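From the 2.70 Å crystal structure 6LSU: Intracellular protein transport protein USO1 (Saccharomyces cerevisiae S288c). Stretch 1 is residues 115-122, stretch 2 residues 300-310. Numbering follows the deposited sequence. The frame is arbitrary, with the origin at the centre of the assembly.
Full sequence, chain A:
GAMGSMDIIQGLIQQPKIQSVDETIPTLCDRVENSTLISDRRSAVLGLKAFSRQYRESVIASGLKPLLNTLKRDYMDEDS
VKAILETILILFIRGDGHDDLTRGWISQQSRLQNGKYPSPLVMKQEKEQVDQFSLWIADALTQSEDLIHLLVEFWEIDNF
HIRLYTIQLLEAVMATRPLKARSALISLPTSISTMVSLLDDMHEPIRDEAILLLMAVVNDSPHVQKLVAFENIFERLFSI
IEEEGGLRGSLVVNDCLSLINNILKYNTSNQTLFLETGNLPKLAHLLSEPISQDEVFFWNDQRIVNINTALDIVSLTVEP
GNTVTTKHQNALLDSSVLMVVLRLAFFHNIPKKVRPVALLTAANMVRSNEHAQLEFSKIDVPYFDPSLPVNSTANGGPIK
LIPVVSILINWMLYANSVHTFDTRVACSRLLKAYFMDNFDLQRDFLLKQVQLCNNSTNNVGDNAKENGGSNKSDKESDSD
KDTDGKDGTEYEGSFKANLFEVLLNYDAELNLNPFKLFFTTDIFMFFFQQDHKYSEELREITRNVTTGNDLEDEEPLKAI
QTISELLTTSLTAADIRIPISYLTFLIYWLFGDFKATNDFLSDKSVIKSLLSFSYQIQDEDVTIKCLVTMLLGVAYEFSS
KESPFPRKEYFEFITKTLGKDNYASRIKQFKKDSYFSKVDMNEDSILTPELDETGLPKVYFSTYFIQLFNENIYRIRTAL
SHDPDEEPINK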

ATOM      1  N   GLY A 115      -9.049   8.955  -8.316  1.00 76.23           N
ATOM      2  CA  GLY A 115      -7.596   8.694  -8.297  1.00 85.39           C
ATOM      3  C   GLY A 115      -6.993   8.999  -6.944  1.00 91.14           C
ATOM      4  O   GLY A 115      -7.762   9.386  -6.039  1.00 91.52           O
ATOM      5  N   LYS A 116      -5.673   8.807  -6.821  1.00 98.06           N
ATOM      6  CA  LYS A 116      -4.852   9.089  -5.608  1.00 97.34           C
ATOM      7  C   LYS A 116      -3.865  10.170  -6.021  1.00 84.94           C
ATOM      8  O   LYS A 116      -3.064   9.937  -6.951  1.00 70.89           O
ATOM      9  N   TYR A 117      -3.990  11.347  -5.416  1.00 88.92           N
ATOM     10  CA  TYR A 117      -3.266  12.555  -5.874  1.00 88.51           C
ATOM     11  C   TYR A 117      -2.345  13.015  -4.745  1.00 91.30           C
ATOM     12  O   TYR A 117      -2.460  12.496  -3.627  1.00 96.81           O
ATOM     13  N   PRO A 118      -1.349  13.910  -5.017  1.00 89.22           N
ATOM     14  CA  PRO A 118      -0.432  14.389  -3.983  1.00 91.40           C
ATOM     15  C   PRO A 118      -1.219  15.121  -2.892  1.00102.19           C
ATOM     16  O   PRO A 118      -1.446  16.333  -3.083  1.00 80.78           O
ATOM     17  N   SER A 119      -1.608  14.374  -1.836  1.00125.36           N
ATOM     18  CA  SER A 119      -2.516  14.805  -0.733  1.00140.47           C
ATOM     19  C   SER A 119      -2.019  16.141  -0.188  1.00147.47           C
ATOM     20  O   SER A 119      -2.786  17.105  -0.119  1.00132.85           O
ATOM     21  N   PRO A 120      -0.709  16.257   0.149  1.00165.57           N
ATOM     22  CA  PRO A 120      -0.154  17.533   0.603  1.00168.72           C
ATOM     23  C   PRO A 120      -0.501  18.649  -0.400  1.00162.32           C
ATOM     24  O   PRO A 120      -1.062  19.650   0.006  1.00150.29           O
ATOM     25  N   LEU A 121      -0.233  18.404  -1.690  1.00164.00           N
ATOM     26  CA  LEU A 121      -0.267  19.413  -2.787  1.00164.20           C
ATOM     27  C   LEU A 121      -1.698  19.816  -3.157  1.00163.97           C
ATOM     28  O   LEU A 121      -1.836  20.816  -3.884  1.00162.56           O
ATOM     29  N   VAL A 122      -2.716  19.050  -2.752  1.00162.22           N
ATOM     30  CA  VAL A 122      -4.150  19.417  -2.956  1.00152.49           C
ATOM     31  C   VAL A 122      -4.885  19.245  -1.617  1.00165.90           C
ATOM     32  O   VAL A 122      -5.497  18.171  -1.411  1.00165.54           O
ATOM     33  N   ASN A 300      10.449  15.334  -5.432  1.00 56.95           N
ATOM     34  CA  ASN A 300       9.404  16.197  -4.853  1.00 50.33           C
ATOM     35  C   ASN A 300       8.143  15.356  -4.749  1.00 46.95           C
ATOM     36  O   ASN A 300       8.175  14.222  -5.222  1.00 53.81           O
ATOM     37  N   ASP A 301       7.109  15.906  -4.140  1.00 47.23           N
ATOM     38  CA  ASP A 301       5.881  15.187  -3.747  1.00 52.41           C
ATOM     39  C   ASP A 301       5.195  14.655  -5.006  1.00 54.03           C
ATOM     40  O   ASP A 301       4.695  13.564  -5.008  1.00 56.16           O
ATOM     41  N   GLN A 302       5.228  15.396  -6.100  1.00 61.77           N
ATOM     42  CA  GLN A 302       4.548  14.951  -7.332  1.00 58.76           C
ATOM     43  C   GLN A 302       5.270  13.718  -7.903  1.00 61.51           C
ATOM     44  O   GLN A 302       4.566  12.698  -8.316  1.00 54.83           O
ATOM     45  N   ARG A 303       6.613  13.770  -7.963  1.00 56.03           N
ATOM     46  CA  ARG A 303       7.361  12.635  -8.590  1.00 49.06           C
ATOM     47  C   ARG A 303       7.273  11.400  -7.697  1.00 46.47           C
ATOM     48  O   ARG A 303       7.143  10.296  -8.242  1.00 48.35           O
ATOM     49  N   ILE A 304       7.223  11.602  -6.381  1.00 45.92           N
ATOM     50  CA  ILE A 304       7.004  10.509  -5.383  1.00 46.73           C
ATOM     51  C   ILE A 304       5.677   9.807  -5.664  1.00 43.43           C
ATOM     52  O   ILE A 304       5.654   8.545  -5.731  1.00 43.46           O
ATOM     53  N   VAL A 305       4.606  10.605  -5.808  1.00 42.37           N
ATOM     54  CA  VAL A 305       3.241  10.087  -6.096  1.00 42.67           C
ATOM     55  C   VAL A 305       3.240   9.412  -7.467  1.00 43.34           C
ATOM     56  O   VAL A 305       2.611   8.388  -7.571  1.00 41.24           O
ATOM     57  N   ASN A 306       3.930   9.957  -8.478  1.00 46.65           N
ATOM     58  CA  ASN A 306       3.904   9.371  -9.841  1.00 44.82           C
ATOM     59  C   ASN A 306       4.537   7.978  -9.686  1.00 44.32           C
ATOM     60  O   ASN A 306       3.941   6.963 -10.065  1.00 45.88           O
ATOM     61  N   ILE A 307       5.713   7.901  -9.085  1.00 45.93           N
ATOM     62  CA  ILE A 307       6.414   6.591  -9.108  1.00 45.40           C
ATOM     63  C   ILE A 307       5.562   5.615  -8.288  1.00 48.53           C
ATOM     64  O   ILE A 307       5.527   4.411  -8.645  1.00 49.68           O
ATOM     65  N   ASN A 308       4.917   6.072  -7.210  1.00 45.53           N
ATOM     66  CA  ASN A 308       4.253   5.128  -6.308  1.00 44.12           C
ATOM     67  C   ASN A 308       3.042   4.590  -7.080  1.00 46.24           C
ATOM     68  O   ASN A 308       2.673   3.390  -6.943  1.00 47.46           O
ATOM     69  N   THR A 309       2.357   5.479  -7.804  1.00 49.34           N
ATOM     70  CA  THR A 309       1.234   5.065  -8.670  1.00 52.04           C
ATOM     71  C   THR A 309       1.744   4.033  -9.698  1.00 53.11           C
ATOM     72  O   THR A 309       1.075   2.948  -9.862  1.00 49.23           O
ATOM     73  N   ALA A 310       2.873   4.309 -10.354  1.00 46.66           N
ATOM     74  CA  ALA A 310       3.527   3.332 -11.256  1.00 49.76           C
ATOM     75  C   ALA A 310       3.770   1.967 -10.568  1.00 46.05           C
ATOM     76  O   ALA A 310       3.409   0.933 -11.134  1.00 51.05           O
TER

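The contact between these stretches is small, burying 307 Å² in all, and it is made by van der Waals packing of a loop against the first turns of a helix; no hydrogen bond crosses it. The apolar centre is Pro118 against Val305. Both point toward the opposite stretch, and Pro118 CB lies 3.9 Å from Val305 CG2, while Pro118 CA approaches the same methyl to 3.7 Å. The compact proline ring, puckered C-gamma exo, and the branched valine, chi1 t, suit a place where backbone and side chain pack closely together. The other valine methyl meets loop backbone: Val305 CG1 is 3.9 Å from Lys116 O. Tyr117 turns its side chain away, and that of Lys116, leaving sideways with chi1 m, leads away at its end, so both residues meet the helix chiefly through their backbone.

Mixed contacts flank this centre. Leu121, chi1 m, points toward the helix and sets CD2 3.7 Å from Asp301 OD2; Pro120 also points toward the helix but makes a looser contact, its CB 4.4 Å from Asp301 OD2. Asp301, chi1 m, lies at the start of the helix; its carboxylate oxygen OD2 lies beside Leu121 and Pro120, with no hydrogen bond to the loop. Residues 119-122 are poorly ordered, so detail here deserves caution.

Several polar side chains of the helix bond within their own stretch. Asn300, chi1 p, is the N-cap: its OD1 accepts from Arg303 N at 2.8 Å, satisfying an amide that has no helical carbonyl before it. Gln302, chi1 t and chi2 p, leaves sideways but its end comes nearer the loop, and its NE2 donates to Asn306 OD1 at 2.9 Å and also bonds elsewhere in the structure. Thr309, chi1 m, points toward the loop, yet its OG1 donates back to Val305 O at 2.7 Å, a bond that lets a hydroxyl sit comfortably on a helix.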

ATOM      1  CB  LYS A 116      -4.130   7.840  -5.071  1.00106.60           C
ATOM      2  CG  LYS A 116      -5.023   6.652  -4.707  1.00115.54           C
ATOM      3  CD  LYS A 116      -5.588   5.906  -5.912  1.00128.79           C
ATOM      4  CE  LYS A 116      -6.835   5.088  -5.627  1.00134.41           C
ATOM      5  NZ  LYS A 116      -7.456   4.599  -6.885  1.00134.88           N
ATOM      6  CB  TYR A 117      -4.294  13.524  -6.470  1.00 86.01           C
ATOM      7  CG  TYR A 117      -4.513  13.250  -7.936  1.00 80.20           C
ATOM      8  CD1 TYR A 117      -5.342  12.215  -8.349  1.00 71.62           C
ATOM      9  CD2 TYR A 117      -3.805  13.963  -8.905  1.00 79.53           C
ATOM     10  CE1 TYR A 117      -5.494  11.918  -9.693  1.00 76.22           C
ATOM     11  CE2 TYR A 117      -3.957  13.683 -10.256  1.00 79.99           C
ATOM     12  CZ  TYR A 117      -4.810  12.654 -10.642  1.00 79.33           C
ATOM     13  OH  TYR A 117      -5.048  12.299 -11.932  1.00 86.83           O
ATOM     14  CB  PRO A 118       0.495  15.409  -4.666  1.00 90.93           C
ATOM     15  CG  PRO A 118       0.269  15.218  -6.147  1.00 91.18           C
ATOM     16  CD  PRO A 118      -1.115  14.599  -6.301  1.00 87.67           C
ATOM     17  CB  SER A 119      -2.654  13.761   0.383  1.00144.26           C
ATOM     18  OG  SER A 119      -2.647  12.430  -0.123  1.00138.78           O
ATOM     19  CB  PRO A 120       1.364  17.273   0.703  1.00171.34           C
ATOM     20  CG  PRO A 120       1.493  15.762   0.838  1.00167.81           C
ATOM     21  CD  PRO A 120       0.320  15.199   0.063  1.00166.80           C
ATOM     22  CB  LEU A 121       0.435  18.852  -4.029  1.00163.98           C
ATOM     23  CG  LEU A 121       1.908  18.470  -3.871  1.00161.38           C
ATOM     24  CD1 LEU A 121       2.686  18.875  -5.113  1.00153.28           C
ATOM     25  CD2 LEU A 121       2.536  19.092  -2.628  1.00155.81           C
ATOM     26  CB  VAL A 122      -4.797  18.610  -4.102  1.00133.49           C
ATOM     27  CG1 VAL A 122      -6.265  18.963  -4.274  1.00133.55           C
ATOM     28  CG2 VAL A 122      -4.060  18.792  -5.424  1.00125.41           C
ATOM     29  CB  ASN A 300       9.189  17.434  -5.707  1.00 54.16           C
ATOM     30  CG  ASN A 300       8.585  17.157  -7.072  1.00 54.42           C
ATOM     31  OD1 ASN A 300       7.843  16.176  -7.295  1.00 57.33           O
ATOM     32  ND2 ASN A 300       8.831  18.080  -7.980  1.00 49.24           N
ATOM     33  CB  ASP A 301       4.984  16.125  -2.941  1.00 62.76           C
ATOM     34  CG  ASP A 301       5.413  16.268  -1.495  1.00 66.53           C
ATOM     35  OD1 ASP A 301       5.777  15.241  -0.900  1.00 80.48           O
ATOM     36  OD2 ASP A 301       5.416  17.381  -0.988  1.00 74.44           O
ATOM     37  CB  GLN A 302       4.453  16.095  -8.322  1.00 57.81           C
ATOM     38  CG  GLN A 302       3.614  15.751  -9.536  1.00 57.34           C
ATOM     39  CD  GLN A 302       2.241  15.276  -9.122  1.00 64.39           C
ATOM     40  OE1 GLN A 302       1.459  16.044  -8.594  1.00 72.23           O
ATOM     41  NE2 GLN A 302       1.885  14.029  -9.404  1.00 67.71           N
ATOM     42  CB  ARG A 303       8.796  13.046  -8.831  1.00 48.86           C
ATOM     43  CG  ARG A 303       8.855  14.284  -9.709  1.00 46.28           C
ATOM     44  CD  ARG A 303      10.204  14.876  -9.727  1.00 50.42           C
ATOM     45  NE  ARG A 303      10.173  15.918 -10.709  1.00 52.42           N
ATOM     46  CZ  ARG A 303      11.222  16.398 -11.311  1.00 51.63           C
ATOM     47  NH1 ARG A 303      12.416  15.952 -10.993  1.00 55.61           N
ATOM     48  NH2 ARG A 303      11.044  17.314 -12.230  1.00 55.28           N
ATOM     49  CB  ILE A 304       7.056  11.030  -3.934  1.00 46.08           C
ATOM     50  CG1 ILE A 304       8.524  11.357  -3.585  1.00 45.70           C
ATOM     51  CG2 ILE A 304       6.430  10.026  -2.944  1.00 39.82           C
ATOM     52  CD1 ILE A 304       8.717  12.128  -2.272  1.00 43.86           C
ATOM     53  CB  VAL A 305       2.190  11.204  -6.039  1.00 48.87           C
ATOM     54  CG1 VAL A 305       0.770  10.675  -6.366  1.00 50.69           C
ATOM     55  CG2 VAL A 305       2.179  11.909  -4.697  1.00 46.65           C
ATOM     56  CB  ASN A 306       4.569  10.254 -10.902  1.00 47.27           C
ATOM     57  CG  ASN A 306       3.774  11.502 -11.264  1.00 48.50           C
ATOM     58  OD1 ASN A 306       2.622  11.670 -10.876  1.00 45.99           O
ATOM     59  ND2 ASN A 306       4.409  12.379 -12.034  1.00 47.43           N
ATOM     60  CB  ILE A 307       7.877   6.647  -8.650  1.00 48.07           C
ATOM     61  CG1 ILE A 307       8.641   5.394  -9.114  1.00 49.71           C
ATOM     62  CG2 ILE A 307       8.029   6.861  -7.138  1.00 45.23           C
ATOM     63  CD1 ILE A 307      10.177   5.577  -9.128  1.00 51.60           C
ATOM     64  CB  ASN A 308       3.941   5.803  -4.972  1.00 45.38           C
ATOM     65  CG  ASN A 308       5.035   5.683  -3.925  1.00 50.00           C
ATOM     66  OD1 ASN A 308       6.039   4.973  -4.077  1.00 51.31           O
ATOM     67  ND2 ASN A 308       4.861   6.407  -2.834  1.00 51.77           N
ATOM     68  CB  THR A 309       0.560   6.264  -9.321  1.00 55.72           C
ATOM     69  OG1 THR A 309       0.240   7.246  -8.326  1.00 49.25           O
ATOM     70  CG2 THR A 309      -0.728   5.838 -10.026  1.00 61.27           C
ATOM     71  CB  ALA A 310       4.798   3.937 -11.813  1.00 44.43           C
TER